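Local coordinates for protein deoxyhypusine synthase, putative (Entamoeba histolytica, PDB 7L9R) that probably acts as an NAD-dependent deoxyhypusine synthase, moving the aminobutyl group of spermidine onto a lysine of the translation factor eIF5A, at residues B[58-63]-B[322-327]; B[85-90]-B[260-265]; B[120-125]-B[219-224]; B[189-194]-B[246-251]. All blocks are in the same frame, centred on the assembly; numbering follows the deposited sequence.

Contact 1: B[58-63]-B[322-327]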
loop_
_atom_site.group_PDB
_atom_site.type_symbol
_atom_site.label_atom_id
_atom_site.label_comp_id
_atom_site.label_asym_id
_atom_site.label_seq_id
_atom_site.Cartn_x
_atom_site.Cartn_y
_atom_site.Cartn_z
ATOM N N ILE B 58 22.746 -2.879 9.141
ATOM C CA ILE B 58 24.201 -2.745 9.058
ATOM C C ILE B 58 24.878 -3.716 10.016
ATOM O O ILE B 58 25.867 -4.371 9.666
ATOM C CB ILE B 58 24.627 -1.290 9.330
ATOM C CG1 ILE B 58 24.223 -0.396 8.158
ATOM C CG2 ILE B 58 26.137 -1.202 9.594
ATOM C CD1 ILE B 58 24.068 1.055 8.534
ATOM N N ASN B 59 24.349 -3.837 11.238
ATOM C CA ASN B 59 24.939 -4.764 12.197
ATOM C C ASN B 59 24.837 -6.208 11.713
ATOM O O ASN B 59 25.800 -6.977 11.829
ATOM C CB ASN B 59 24.273 -4.606 13.565
ATOM C CG ASN B 59 24.525 -3.238 14.181
ATOM O OD1 ASN B 59 25.515 -2.571 13.866
ATOM N ND2 ASN B 59 23.640 -2.822 15.084
ATOM N N ILE B 60 23.690 -6.585 11.142
ATOM C CA ILE B 60 23.476 -7.973 10.744
ATOM C C ILE B 60 24.367 -8.345 9.562
ATOM O O ILE B 60 24.913 -9.455 9.509
ATOM C CB ILE B 60 21.984 -8.213 10.439
ATOM C CG1 ILE B 60 21.167 -8.181 11.734
ATOM C CG2 ILE B 60 21.771 -9.543 9.719
ATOM C CD1 ILE B 60 19.668 -8.122 11.512
ATOM N N ILE B 61 24.535 -7.432 8.600
ATOM C CA ILE B 61 25.372 -7.733 7.441
ATOM C C ILE B 61 26.829 -7.891 7.860
ATOM O O ILE B 61 27.515 -8.818 7.414
ATOM C CB ILE B 61 25.197 -6.656 6.351
ATOM C CG1 ILE B 61 23.829 -6.803 5.682
ATOM C CG2 ILE B 61 26.287 -6.770 5.292
ATOM C CD1 ILE B 61 23.484 -5.679 4.722
ATOM N N ASN B 62 27.316 -7.019 8.749
ATOM C CA ASN B 62 28.681 -7.176 9.248
ATOM C C ASN B 62 28.861 -8.491 9.990
ATOM O O ASN B 62 29.950 -9.078 9.958
ATOM C CB ASN B 62 29.057 -6.002 10.151
ATOM C CG ASN B 62 29.381 -4.750 9.373
ATOM O OD1 ASN B 62 29.942 -4.812 8.279
ATOM N ND2 ASN B 62 29.009 -3.604 9.921
ATOM N N LYS B 63 27.811 -8.977 10.658
ATOM C CA LYS B 63 27.894 -10.290 11.290
ATOM C C LYS B 63 28.031 -11.399 10.250
ATOM O O LYS B 63 28.736 -12.388 10.485
ATOM C CB LYS B 63 26.674 -10.525 12.178
ATOM C CG LYS B 63 26.637 -9.656 13.426
ATOM C CD LYS B 63 25.482 -10.052 14.331
ATOM C CE LYS B 63 25.327 -9.086 15.493
ATOM N NZ LYS B 63 24.380 -9.612 16.518
ATOM N N GLU B 322 18.520 -14.172 13.061
ATOM C CA GLU B 322 18.660 -12.737 13.297
ATOM C C GLU B 322 18.320 -12.006 12.002
ATOM O O GLU B 322 19.090 -12.051 11.034
ATOM C CB GLU B 322 20.072 -12.396 13.768
ATOM C CG GLU B 322 20.136 -11.207 14.700
ATOM C CD GLU B 322 21.543 -10.931 15.178
ATOM O OE1 GLU B 322 22.217 -11.894 15.604
ATOM O OE2 GLU B 322 21.974 -9.757 15.128
ATOM N N ASN B 323 17.177 -11.326 11.984
ATOM C CA ASN B 323 16.697 -10.712 10.758
ATOM C C ASN B 323 16.085 -9.352 11.049
ATOM O O ASN B 323 15.779 -9.011 12.194
ATOM C CB ASN B 323 15.681 -11.611 10.039
ATOM C CG ASN B 323 14.531 -12.018 10.931
ATOM O OD1 ASN B 323 13.565 -11.271 11.095
ATOM N ND2 ASN B 323 14.625 -13.210 11.518
ATOM N N VAL B 324 15.926 -8.569 9.987
ATOM C CA VAL B 324 15.310 -7.251 10.071
ATOM C C VAL B 324 14.661 -6.949 8.729
ATOM O O VAL B 324 15.166 -7.342 7.673
ATOM C CB VAL B 324 16.335 -6.159 10.460
ATOM C CG1 VAL B 324 17.439 -6.058 9.419
ATOM C CG2 VAL B 324 15.647 -4.809 10.654
ATOM N N LYS B 325 13.518 -6.276 8.777
ATOM C CA LYS B 325 12.867 -5.734 7.595
ATOM C C LYS B 325 13.041 -4.226 7.611
ATOM O O LYS B 325 12.733 -3.574 8.614
ATOM C CB LYS B 325 11.382 -6.107 7.553
ATOM N N VAL B 326 13.567 -3.677 6.524
ATOM C CA VAL B 326 13.757 -2.241 6.394
ATOM C C VAL B 326 12.732 -1.730 5.395
ATOM O O VAL B 326 12.729 -2.147 4.229
ATOM C CB VAL B 326 15.186 -1.883 5.954
ATOM C CG1 VAL B 326 15.356 -0.378 5.942
ATOM C CG2 VAL B 326 16.212 -2.536 6.863
ATOM N N LEU B 327 11.848 -0.846 5.856
ATOM C CA LEU B 327 10.849 -0.220 4.993
ATOM C C LEU B 327 11.465 1.047 4.400
ATOM O O LEU B 327 11.306 2.160 4.909
ATOM C CB LEU B 327 9.574 0.071 5.773
ATOM C CG LEU B 327 8.335 0.428 4.953
ATOM C CD1 LEU B 327 7.764 -0.823 4.301
ATOM C CD2 LEU B 327 7.281 1.095 5.831
#
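At I60 and E322, whose CA atoms are 7.2 Å apart, helix segment 58-63 slants back across strand 322-327. The two axes approach to 8.9 Å, with 140° between their chain directions, and the helix settles here on the edge of the parallel sheet in the Rossmann-like alpha/beta fold of this chain. Strand 322-327 is the outermost strand of the sheet in this chain on this side, and E322, V324 and V326 form backbone bonds with residues of, or just before, the neighbouring strand 289-294.

I60 does the apolar work. Its long branch, extended by a chi2 of 168°, leads over the strand: I60 CD1 rests 3.7 Å from V324 CG1 and also lies against the backbone carbonyl carbon of N323. The same side chain leans on F289 and V291, so it seats the helix on two adjacent strands at once, while V324 is also covered by N53 and R56, earlier in helix 51-66.

One turn later, K63 reaches across E322 at about a right angle to form a salt bridge. Both chains are extended beyond CG, and the methylene atom K63 CD passes 3.6 Å from E322 OE2. The bridge lies at the more exposed margin of the contact, beside the buried I60 and V324. Its two oxygens share unequally: K63 NZ stands 3.3 Å from E322 OE1 in a weak bond, but only 2.8 Å from E322 OE2, which it meets on the syn lone pair.

Contact 2: B[85-90]-B[260-265]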
loop_
_atom_site.group_PDB
_atom_site.type_symbol
_atom_site.label_atom_id
_atom_site.label_comp_id
_atom_site.label_asym_id
_atom_site.label_seq_id
_atom_site.Cartn_x
_atom_site.Cartn_y
_atom_site.Cartn_z
ATOM N N LYS B 85 34.685 -22.582 6.219
ATOM C CA LYS B 85 33.948 -22.447 7.473
ATOM C C LYS B 85 33.630 -20.972 7.697
ATOM O O LYS B 85 34.263 -20.270 8.487
ATOM C CB LYS B 85 34.739 -23.054 8.622
ATOM C CG LYS B 85 35.075 -24.524 8.416
ATOM C CD LYS B 85 33.845 -25.310 8.013
ATOM C CE LYS B 85 34.102 -26.812 8.013
ATOM N NZ LYS B 85 35.161 -27.219 7.048
ATOM N N ARG B 86 32.619 -20.502 6.972
ATOM C CA ARG B 86 32.173 -19.119 7.051
ATOM C C ARG B 86 30.711 -19.055 6.627
ATOM O O ARG B 86 30.085 -20.072 6.315
ATOM C CB ARG B 86 33.036 -18.207 6.179
ATOM C CG ARG B 86 32.886 -18.480 4.697
ATOM C CD ARG B 86 33.742 -17.534 3.892
ATOM N NE ARG B 86 33.458 -17.631 2.468
ATOM C CZ ARG B 86 33.921 -16.787 1.556
ATOM N NH1 ARG B 86 34.703 -15.773 1.891
ATOM N NH2 ARG B 86 33.582 -16.959 0.281
ATOM N N CYS B 87 30.172 -17.842 6.612
ATOM C CA CYS B 87 28.785 -17.611 6.238
ATOM C C CYS B 87 28.685 -17.490 4.722
ATOM O O CYS B 87 29.386 -16.675 4.114
ATOM C CB CYS B 87 28.256 -16.349 6.918
ATOM S SG CYS B 87 26.513 -16.000 6.598
ATOM N N THR B 88 27.828 -18.310 4.114
ATOM C CA THR B 88 27.485 -18.157 2.705
ATOM C C THR B 88 26.476 -17.021 2.575
ATOM O O THR B 88 25.550 -16.915 3.384
ATOM C CB THR B 88 26.910 -19.459 2.138
ATOM O OG1 THR B 88 27.863 -20.521 2.284
ATOM C CG2 THR B 88 26.587 -19.297 0.664
ATOM N N ILE B 89 26.677 -16.145 1.595
ATOM C CA ILE B 89 25.895 -14.920 1.476
ATOM C C ILE B 89 25.162 -14.907 0.140
ATOM O O ILE B 89 25.788 -15.003 -0.922
ATOM C CB ILE B 89 26.776 -13.668 1.633
ATOM C CG1 ILE B 89 27.494 -13.709 2.987
ATOM C CG2 ILE B 89 25.940 -12.409 1.488
ATOM C CD1 ILE B 89 28.294 -12.475 3.299
ATOM N N TYR B 90 23.841 -14.738 0.206
ATOM C CA TYR B 90 22.956 -14.711 -0.949
ATOM C C TYR B 90 22.448 -13.292 -1.141
ATOM O O TYR B 90 21.948 -12.678 -0.192
ATOM C CB TYR B 90 21.765 -15.659 -0.746
ATOM C CG TYR B 90 22.153 -17.110 -0.606
ATOM C CD1 TYR B 90 22.634 -17.609 0.597
ATOM C CD2 TYR B 90 22.040 -17.983 -1.682
ATOM C CE1 TYR B 90 23.004 -18.939 0.721
ATOM C CE2 TYR B 90 22.404 -19.314 -1.567
ATOM C CZ TYR B 90 22.884 -19.786 -0.363
ATOM O OH TYR B 90 23.246 -21.108 -0.248
ATOM N N SER B 260 25.684 -25.526 3.412
ATOM C CA SER B 260 26.529 -24.434 3.879
ATOM C C SER B 260 26.592 -24.400 5.402
ATOM O O SER B 260 25.622 -24.716 6.095
ATOM C CB SER B 260 26.028 -23.090 3.359
ATOM O OG SER B 260 24.841 -22.724 4.027
ATOM N N VAL B 261 27.756 -24.001 5.915
ATOM C CA VAL B 261 27.974 -23.973 7.357
ATOM C C VAL B 261 27.105 -22.907 8.018
ATOM O O VAL B 261 26.578 -23.113 9.118
ATOM C CB VAL B 261 29.470 -23.757 7.651
ATOM C CG1 VAL B 261 29.687 -23.448 9.115
ATOM C CG2 VAL B 261 30.270 -24.995 7.256
ATOM N N GLU B 262 26.936 -21.762 7.361
ATOM C CA GLU B 262 26.163 -20.648 7.895
ATOM C C GLU B 262 25.630 -19.842 6.717
ATOM O O GLU B 262 26.317 -19.703 5.703
ATOM C CB GLU B 262 27.025 -19.775 8.820
ATOM C CG GLU B 262 26.255 -18.755 9.643
ATOM C CD GLU B 262 25.819 -19.313 10.984
ATOM O OE1 GLU B 262 25.912 -20.543 11.180
ATOM O OE2 GLU B 262 25.377 -18.522 11.843
ATOM N N THR B 263 24.407 -19.322 6.848
ATOM C CA THR B 263 23.712 -18.656 5.750
ATOM C C THR B 263 23.393 -17.203 6.080
ATOM O O THR B 263 22.939 -16.890 7.185
ATOM C CB THR B 263 22.399 -19.367 5.405
ATOM O OG1 THR B 263 21.502 -19.283 6.522
ATOM C CG2 THR B 263 22.637 -20.818 5.057
ATOM N N GLY B 264 23.614 -16.331 5.110
ATOM C CA GLY B 264 23.143 -14.958 5.192
ATOM C C GLY B 264 22.383 -14.590 3.938
ATOM O O GLY B 264 22.764 -14.974 2.834
ATOM N N VAL B 265 21.314 -13.820 4.114
ATOM C CA VAL B 265 20.412 -13.494 3.017
ATOM C C VAL B 265 20.139 -11.999 3.027
ATOM O O VAL B 265 19.800 -11.429 4.071
ATOM C CB VAL B 265 19.100 -14.296 3.109
ATOM C CG1 VAL B 265 18.098 -13.779 2.127
ATOM C CG2 VAL B 265 19.376 -15.754 2.824
#
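The side chain of C87 folds over the backbone of the neighbouring strand at G264, a position with no side chain of its own. With SG anti to the backbone N (chi1 -177°), the sulfur is carried along the sheet surface until C87 SG lies 3.3 Å from G264 N, close to the T263-G264 peptide. E262 CG approaches the same sulfur, so the cysteine is bordered by a side chain as well as a backbone.

On the other face, T88 turns its hydroxyl toward the loop before the partner strand, and T88 OG1 comes 3.3 Å from S260 CB. Further along, Y90 presents a ring edge: Y90 CD1 is 3.5 Å from G264 O, which lies in the ring plane. The far end of the tyrosine belongs to another neighbour, its OH bonding to S256. At the opposite end of the contact K85 and V261 cross at about a right angle, K85 CD touching V261 CG2 at 3.7 Å; the ammonium goes on to the carbonyls of R83 and D81, and K85 makes a cation-pi contact with Y77.

Three backbone bonds set the register under these side chains. T88 N gives its hydrogen to E262 O at 2.6 Å. G264 N donates to T88 O and Y90 N to G264 O, so T88 and G264 each use both their N-H and their carbonyl oxygen across the pair. This is the parallel ladder joining the first and fourth strands of a 3-2-1-4-5-6 sheet, the central pairing of the Rossmann fold.

Contact 3: B[120-125]-B[219-224]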
loop_
_atom_site.group_PDB
_atom_site.type_symbol
_atom_site.label_atom_id
_atom_site.label_comp_id
_atom_site.label_asym_id
_atom_site.label_seq_id
_atom_site.Cartn_x
_atom_site.Cartn_y
_atom_site.Cartn_z
ATOM N N THR B 120 17.815 -13.179 -8.937
ATOM C CA THR B 120 17.211 -11.976 -9.487
ATOM C C THR B 120 16.029 -12.362 -10.373
ATOM O O THR B 120 15.651 -13.534 -10.468
ATOM C CB THR B 120 18.253 -11.120 -10.221
ATOM O OG1 THR B 120 17.665 -9.861 -10.572
ATOM C CG2 THR B 120 18.766 -11.820 -11.470
ATOM N N THR B 121 15.437 -11.362 -11.017
ATOM C CA THR B 121 14.159 -11.511 -11.697
ATOM C C THR B 121 14.298 -11.191 -13.181
ATOM O O THR B 121 15.349 -10.740 -13.652
ATOM C CB THR B 121 13.105 -10.590 -11.076
ATOM O OG1 THR B 121 13.514 -9.229 -11.256
ATOM C CG2 THR B 121 12.973 -10.872 -9.584
ATOM N N ALA B 122 13.201 -11.423 -13.907
ATOM C CA ALA B 122 13.167 -11.242 -15.354
ATOM C C ALA B 122 13.535 -9.812 -15.746
ATOM O O ALA B 122 13.002 -8.848 -15.193
ATOM C CB ALA B 122 11.778 -11.591 -15.890
ATOM N N GLY B 123 14.454 -9.679 -16.706
ATOM C CA GLY B 123 14.898 -8.394 -17.190
ATOM C C GLY B 123 16.222 -7.922 -16.611
ATOM O O GLY B 123 16.849 -7.030 -17.191
ATOM N N ALA B 124 16.659 -8.492 -15.486
ATOM C CA ALA B 124 17.849 -7.980 -14.812
ATOM C C ALA B 124 19.099 -8.214 -15.644
ATOM O O ALA B 124 19.907 -7.298 -15.839
ATOM C CB ALA B 124 18.003 -8.629 -13.438
ATOM N N ILE B 125 19.267 -9.434 -16.157
ATOM C CA ILE B 125 20.471 -9.760 -16.910
ATOM C C ILE B 125 20.557 -8.911 -18.176
ATOM O O ILE B 125 21.632 -8.413 -18.537
ATOM C CB ILE B 125 20.510 -11.271 -17.222
ATOM C CG1 ILE B 125 20.456 -12.078 -15.921
ATOM C CG2 ILE B 125 21.751 -11.633 -18.014
ATOM C CD1 ILE B 125 21.497 -11.655 -14.888
ATOM N N CYS B 219 18.062 -17.206 -11.960
ATOM C CA CYS B 219 17.009 -16.382 -12.540
ATOM C C CYS B 219 15.976 -17.291 -13.193
ATOM O O CYS B 219 15.960 -17.437 -14.422
ATOM C CB CYS B 219 17.584 -15.384 -13.552
ATOM S SG CYS B 219 16.379 -14.187 -14.182
ATOM N N PRO B 220 15.098 -17.915 -12.405
ATOM C CA PRO B 220 14.129 -18.857 -12.988
ATOM C C PRO B 220 13.249 -18.243 -14.063
ATOM O O PRO B 220 12.826 -18.950 -14.982
ATOM C CB PRO B 220 13.298 -19.295 -11.772
ATOM C CG PRO B 220 14.170 -19.041 -10.600
ATOM C CD PRO B 220 14.970 -17.820 -10.940
ATOM N N ALA B 221 12.979 -16.943 -13.998
ATOM C CA ALA B 221 12.128 -16.290 -14.981
ATOM C C ALA B 221 12.919 -15.654 -16.128
ATOM O O ALA B 221 12.408 -14.731 -16.775
ATOM C CB ALA B 221 11.243 -15.248 -14.294
ATOM N N LEU B 222 14.143 -16.132 -16.394
ATOM C CA LEU B 222 14.968 -15.576 -17.470
ATOM C C LEU B 222 14.213 -15.510 -18.795
ATOM O O LEU B 222 14.299 -14.509 -19.517
ATOM C CB LEU B 222 16.250 -16.402 -17.635
ATOM C CG LEU B 222 17.226 -16.021 -18.761
ATOM C CD1 LEU B 222 17.814 -14.625 -18.551
ATOM C CD2 LEU B 222 18.356 -17.046 -18.912
ATOM N N THR B 223 13.460 -16.558 -19.133
ATOM C CA THR B 223 12.757 -16.586 -20.412
ATOM C C THR B 223 11.482 -15.750 -20.415
ATOM O O THR B 223 10.807 -15.691 -21.447
ATOM C CB THR B 223 12.431 -18.034 -20.824
ATOM O OG1 THR B 223 11.679 -18.685 -19.793
ATOM C CG2 THR B 223 13.707 -18.825 -21.104
ATOM N N ASP B 224 11.124 -15.117 -19.302
ATOM C CA ASP B 224 9.970 -14.226 -19.259
ATOM C C ASP B 224 10.337 -12.785 -19.591
ATOM O O ASP B 224 9.448 -11.935 -19.668
ATOM C CB ASP B 224 9.299 -14.291 -17.876
ATOM C CG ASP B 224 7.971 -13.539 -17.824
ATOM O OD1 ASP B 224 7.024 -13.931 -18.543
ATOM O OD2 ASP B 224 7.873 -12.557 -17.057
HETATM O O HOH W 1 13.719 -15.105 -11.907
HETATM O O HOH W 2 14.974 -11.987 -18.267
#
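One face of the T121-A122 peptide is covered by the thiol of C219: the sulfur stands almost straight above the plane, with C219 SG 3.8 Å from T121 C and 3.6 Å from T121 O. The anti placement of SG to the backbone N, chi1 -173°, aims it there. A second peptide, that of A221 and L222, receives a methyl group. A122 CB sits 3.3 Å from A221 O, approaching well out of the plane of that carbonyl, and the same methyl touches A221 CB.

The polar backbone atoms meet through water. One molecule donates to T120 O at 2.9 Å and accepts from A221 N, bridging the two segments beside the thiol. Another accepts from G123 N at 2.8 Å and probably donates to L222 O, one of several acceptors in its reach, on the far side of A122. Each segment is shaped by its own turn. T121 to A124 form a type II turn, closed by A124 N to T121 O, in which G123 takes a positive phi of 100° and serves as N-cap of helix 124-130. C219 to L222 form a type I turn.

The threonine hydroxyls look elsewhere, T120 OG1 to the carbonyl of F93 and T121 OG1 to the backbone N of S95, while T223 packs on L246 of a second subunit. The segments lead out of the ends of adjacent parallel strands, 117-120 and 216-218, toward helices. They therefore belong to the C-terminal rim of the sheet, the rim at which Rossmann-type folds usually bind their nucleotide.

Contact 4: B[189-194]-B[246-251]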
loop_
_atom_site.group_PDB
_atom_site.type_symbol
_atom_site.label_atom_id
_atom_site.label_comp_id
_atom_site.label_asym_id
_atom_site.label_seq_id
_atom_site.Cartn_x
_atom_site.Cartn_y
_atom_site.Cartn_z
ATOM N N PRO B 189 19.217 -21.611 -16.466
ATOM C CA PRO B 189 19.445 -20.156 -16.488
ATOM C C PRO B 189 20.808 -19.748 -15.955
ATOM O O PRO B 189 21.500 -18.944 -16.593
ATOM C CB PRO B 189 18.299 -19.618 -15.624
ATOM C CG PRO B 189 17.208 -20.606 -15.835
ATOM C CD PRO B 189 17.882 -21.948 -15.936
ATOM N N SER B 190 21.237 -20.315 -14.823
ATOM C CA SER B 190 22.525 -19.924 -14.256
ATOM C C SER B 190 23.669 -20.259 -15.207
ATOM O O SER B 190 24.642 -19.500 -15.306
ATOM C CB SER B 190 22.745 -20.607 -12.905
ATOM O OG SER B 190 23.134 -21.960 -13.080
ATOM N N GLN B 191 23.565 -21.384 -15.926
ATOM C CA GLN B 191 24.587 -21.723 -16.911
ATOM C C GLN B 191 24.597 -20.734 -18.071
ATOM O O GLN B 191 25.667 -20.305 -18.515
ATOM C CB GLN B 191 24.373 -23.137 -17.446
ATOM C CG GLN B 191 24.526 -24.239 -16.427
ATOM C CD GLN B 191 24.099 -25.586 -16.991
ATOM O OE1 GLN B 191 23.696 -25.687 -18.156
ATOM N NE2 GLN B 191 24.185 -26.628 -16.167
ATOM N N LEU B 192 23.415 -20.375 -18.582
ATOM C CA LEU B 192 23.332 -19.394 -19.660
ATOM C C LEU B 192 23.899 -18.053 -19.225
ATOM O O LEU B 192 24.531 -17.347 -20.022
ATOM C CB LEU B 192 21.876 -19.235 -20.110
ATOM C CG LEU B 192 21.252 -20.450 -20.810
ATOM C CD1 LEU B 192 19.794 -20.184 -21.138
ATOM C CD2 LEU B 192 22.027 -20.803 -22.072
ATOM N N ILE B 193 23.666 -17.676 -17.968
ATOM C CA ILE B 193 24.127 -16.381 -17.488
ATOM C C ILE B 193 25.642 -16.383 -17.327
ATOM O O ILE B 193 26.305 -15.370 -17.569
ATOM C CB ILE B 193 23.390 -16.008 -16.191
ATOM C CG1 ILE B 193 21.903 -15.794 -16.505
ATOM C CG2 ILE B 193 24.005 -14.744 -15.566
ATOM C CD1 ILE B 193 21.008 -15.668 -15.292
ATOM N N THR B 194 26.214 -17.519 -16.919
ATOM C CA THR B 194 27.667 -17.654 -16.899
ATOM C C THR B 194 28.245 -17.469 -18.300
ATOM O O THR B 194 29.178 -16.680 -18.504
ATOM C CB THR B 194 28.054 -19.022 -16.330
ATOM O OG1 THR B 194 27.623 -19.108 -14.966
ATOM C CG2 THR B 194 29.559 -19.234 -16.395
ATOM N N LEU B 246 14.754 -25.897 -15.450
ATOM C CA LEU B 246 14.724 -25.223 -14.163
ATOM C C LEU B 246 15.066 -26.142 -12.997
ATOM O O LEU B 246 15.396 -25.643 -11.916
ATOM C CB LEU B 246 13.337 -24.600 -13.933
ATOM C CG LEU B 246 13.243 -23.072 -13.993
ATOM C CD1 LEU B 246 13.868 -22.498 -15.269
ATOM C CD2 LEU B 246 11.782 -22.638 -13.851
ATOM N N VAL B 247 14.995 -27.463 -13.179
ATOM C CA VAL B 247 15.159 -28.359 -12.039
ATOM C C VAL B 247 16.601 -28.348 -11.543
ATOM O O VAL B 247 16.847 -28.354 -10.330
ATOM C CB VAL B 247 14.688 -29.784 -12.392
ATOM C CG1 VAL B 247 14.895 -30.728 -11.204
ATOM C CG2 VAL B 247 13.223 -29.783 -12.811
ATOM N N GLN B 248 17.578 -28.324 -12.458
ATOM C CA GLN B 248 18.973 -28.358 -12.025
ATOM C C GLN B 248 19.322 -27.134 -11.196
ATOM O O GLN B 248 20.005 -27.250 -10.174
ATOM C CB GLN B 248 19.911 -28.453 -13.225
ATOM C CG GLN B 248 19.969 -29.803 -13.896
ATOM C CD GLN B 248 20.656 -29.726 -15.247
ATOM O OE1 GLN B 248 21.879 -29.527 -15.330
ATOM N NE2 GLN B 248 19.868 -29.860 -16.319
ATOM N N ASP B 249 18.833 -25.957 -11.599
ATOM C CA ASP B 249 19.078 -24.753 -10.809
ATOM C C ASP B 249 18.377 -24.833 -9.458
ATOM O O ASP B 249 18.938 -24.416 -8.436
ATOM C CB ASP B 249 18.630 -23.512 -11.585
ATOM C CG ASP B 249 19.761 -22.876 -12.398
ATOM O OD1 ASP B 249 20.890 -23.411 -12.390
ATOM O OD2 ASP B 249 19.510 -21.843 -13.053
ATOM N N LEU B 250 17.158 -25.386 -9.432
ATOM C CA LEU B 250 16.478 -25.642 -8.165
ATOM C C LEU B 250 17.336 -26.498 -7.243
ATOM O O LEU B 250 17.423 -26.234 -6.039
ATOM C CB LEU B 250 15.137 -26.330 -8.419
ATOM C CG LEU B 250 14.290 -26.626 -7.178
ATOM C CD1 LEU B 250 13.796 -25.347 -6.513
ATOM C CD2 LEU B 250 13.145 -27.561 -7.514
ATOM N N ARG B 251 17.984 -27.527 -7.793
ATOM C CA ARG B 251 18.825 -28.398 -6.978
ATOM C C ARG B 251 20.113 -27.708 -6.542
ATOM O O ARG B 251 20.592 -27.956 -5.430
ATOM C CB ARG B 251 19.132 -29.690 -7.739
ATOM C CG ARG B 251 17.865 -30.427 -8.187
ATOM C CD ARG B 251 18.124 -31.873 -8.605
ATOM N NE ARG B 251 18.915 -31.977 -9.824
ATOM C CZ ARG B 251 20.159 -32.432 -9.883
ATOM N NH1 ARG B 251 20.788 -32.876 -8.805
ATOM N NH2 ARG B 251 20.786 -32.449 -11.055
#
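S190 and D249 form the tight half of this contact, a two-pronged grip at the start of helix 189-200. The backbone S190 N gives its hydrogen to D249 OD2 at 2.9 Å and 160°, meeting the syn lone pair of that oxygen. The serine hydroxyl, held between its own backbone N and carbonyl carbon by a chi1 of 78°, donates to D249 OD1 at 2.8 Å and lies only 18° out of the carboxylate plane. The ring of P189 presses in beside them: P189 CD is 3.3 Å from D249 OD2, and P189 CG meets L246 CD1 at 3.9 Å. L246 also packs on T223 of a second subunit.

The other half is loose. Q191 and Q248, both partly exposed, face each other with amide planes turned far apart, and Q191 NE2 stays 3.8 Å from Q248 OE1. The amide nitrogen of Q248 bonds instead to D245. Behind this, the two helix segments run almost perpendicular, with axes no nearer than 9.9 Å, so a few side chains at the helix starts bear the join.

T188 OG1 adds a further bond to D249 OD1. A buried carboxylate with both oxygens engaged, set against the first turn of a helix, is probably stabilised as an anion by the N-terminal end of that helix, which in turn is pinned to helix 247-258.

From the N terminus, helix 51-66 opens the outermost loop, which contact 1 closes only when the chain returns as strand 322-327 at the sheet edge. Contact 2 is nested inside it, joining strand 87-93 to strand 262-268 in mid-sheet, its centre about 14 Å from that of contact 1. Within contact 2 lie both remaining contacts. Residues 120-125 start contact 3, residues 189-194 start contact 4 before 219-224 closes contact 3, and 246-251 then closes contact 4; the two therefore cross. Contact 3 ties the ends of strands 117-120 and 216-218, contact 4 the starts of helices 189-200 and 247-258. They also touch, I125 and C219 packing on I193, and both reach a second subunit.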